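Local coordinates for flagellar hook associated protein type 3 FlgL (Legionella pneumophila subsp. pneumophila, PDB 5YTI), which probably serves as a structural protein of the bacterial flagellum, at the junction between hook and filament, at residues A[126-129]-A[133-136]. Numbering follows the deposited sequence.
Sequences NTKD and SYMF
The backbones of T127 and M135 are tied by a nearly straight hydrogen bond, M135 N to T127 O, 2.9 Å with an angle of 170° at the hydrogen. A second bond runs the other way, from D129 N to S133 O at 3.0 Å. The two bracket K128 and Y134, whose CA atoms lie 4.2 Å apart, and the same carbonyl oxygens also lie near Y134 CA and K128 CA, T127 O by the former and S133 O by the latter.

The more enclosed side is that of T127 and M135. There the selenomethionine CG lies 4.1 Å from T127 CB, an ordinary van der Waals contact, and a bend at chi3 (68°) brings CE back to the CB of D129. M135 is buried and also touches E76 of helix 49-96, while T127 packs on I79 of the same helix. T127 OG1, placed beside its own backbone N, bonds to the carbonyls of D123 and Y124, tying the loop to the end of helix 104-125.

On the solvent side, exposed K128 lies alongside Y134, whose ring also rests on Q144 and P145. The two side chains point the same way, the extended lysine running along the tyrosine from CG, near CD1 and CE1, to CE, 3.5 Å from the phenolic OH. N126 O meets the ring at its edge, in the ring plane, 3.3 Å from CD1. At the turn end, a chi1 of 62° sets the D129 carboxylate beside S133, whose OG gives OD1 only a weak bond of 3.3 Å.

Two oppositely directed backbone bonds make this an isolated antiparallel-type bridge, with K128 and Y134 as its non-hydrogen-bonded pair, closing a loop that follows helix 104-125 and packs against helix 49-96 in the flagellin-type N-terminal helical region.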
loop_
_atom_site.group_PDB
_atom_site.type_symbol
_atom_site.label_atom_id
_atom_site.label_comp_id
_atom_site.label_asym_id
_atom_site.label_seq_id
_atom_site.Cartn_x
_atom_site.Cartn_y
_atom_site.Cartn_z
ATOM N N ASN A 126 13.406 -12.761 8.185
ATOM C CA ASN A 126 14.156 -12.780 9.438
ATOM C C ASN A 126 15.636 -13.112 9.206
ATOM O O ASN A 126 16.344 -13.556 10.133
ATOM C CB ASN A 126 13.522 -13.769 10.427
ATOM C CG ASN A 126 12.166 -13.317 10.920
ATOM O OD1 ASN A 126 11.951 -12.147 11.200
ATOM N ND2 ASN A 126 11.240 -14.244 11.020
ATOM N N THR A 127 16.109 -12.894 7.984
ATOM C CA THR A 127 17.503 -13.137 7.671
ATOM C C THR A 127 18.456 -12.226 8.428
ATOM O O THR A 127 18.189 -11.013 8.589
ATOM C CB THR A 127 17.803 -12.849 6.214
ATOM O OG1 THR A 127 16.907 -13.585 5.398
ATOM C CG2 THR A 127 19.202 -13.247 5.903
ATOM N N LYS A 128 19.582 -12.813 8.844
ATOM C CA LYS A 128 20.702 -12.064 9.399
ATOM C C LYS A 128 21.716 -11.756 8.295
ATOM O O LYS A 128 21.961 -12.593 7.423
ATOM C CB LYS A 128 21.357 -12.848 10.524
ATOM C CG LYS A 128 20.408 -13.126 11.673
ATOM C CD LYS A 128 21.076 -13.968 12.752
ATOM C CE LYS A 128 20.259 -14.003 14.043
ATOM N NZ LYS A 128 21.070 -14.401 15.240
ATOM N N ASP A 129 22.267 -10.539 8.309
ATOM C CA ASP A 129 23.354 -10.186 7.391
ATOM C C ASP A 129 24.702 -10.468 8.067
ATOM O O ASP A 129 24.758 -11.157 9.106
ATOM C CB ASP A 129 23.216 -8.753 6.772
ATOM C CG ASP A 129 23.255 -7.600 7.805
ATOM O OD1 ASP A 129 22.828 -7.765 8.961
ATOM O OD2 ASP A 129 23.680 -6.485 7.428
ATOM N N SER A 133 23.310 -9.597 12.789
ATOM C CA SER A 133 22.196 -8.666 13.054
ATOM C C SER A 133 21.158 -8.732 11.911
ATOM O O SER A 133 21.505 -9.034 10.776
ATOM C CB SER A 133 22.722 -7.239 13.205
ATOM O OG SER A 133 23.471 -6.850 12.077
ATOM N N TYR A 134 19.891 -8.450 12.181
ATOM C CA TYR A 134 18.847 -8.722 11.178
ATOM C C TYR A 134 18.819 -7.701 10.046
ATOM O O TYR A 134 18.942 -6.520 10.309
ATOM C CB TYR A 134 17.491 -8.797 11.864
ATOM C CG TYR A 134 17.390 -9.961 12.812
ATOM C CD1 TYR A 134 17.131 -11.252 12.341
ATOM C CD2 TYR A 134 17.567 -9.785 14.182
ATOM C CE1 TYR A 134 17.045 -12.329 13.213
ATOM C CE2 TYR A 134 17.486 -10.855 15.064
ATOM C CZ TYR A 134 17.225 -12.123 14.579
ATOM O OH TYR A 134 17.139 -13.176 15.461
HETATM N N MSE A 135 18.646 -8.125 8.793
HETATM C CA MSE A 135 18.691 -7.149 7.685
HETATM C C MSE A 135 17.456 -6.303 7.572
HETATM O O MSE A 135 17.537 -5.167 7.103
HETATM C CB MSE A 135 19.084 -7.698 6.303
HETATM C CG MSE A 135 18.277 -8.825 5.701
HETATM SE SE MSE A 135 18.723 -9.050 3.771
HETATM C CE MSE A 135 20.588 -9.707 3.764
ATOM N N PHE A 136 16.308 -6.799 8.013
ATOM C CA PHE A 136 15.066 -6.077 7.755
ATOM C C PHE A 136 14.418 -5.531 9.018
ATOM O O PHE A 136 13.220 -5.315 9.082
ATOM C CB PHE A 136 14.078 -6.986 7.033
ATOM C CG PHE A 136 14.520 -7.404 5.666
ATOM C CD1 PHE A 136 14.840 -6.461 4.707
ATOM C CD2 PHE A 136 14.579 -8.739 5.323
ATOM C CE1 PHE A 136 15.240 -6.840 3.433
ATOM C CE2 PHE A 136 14.971 -9.121 4.051
ATOM C CZ PHE A 136 15.303 -8.170 3.104
#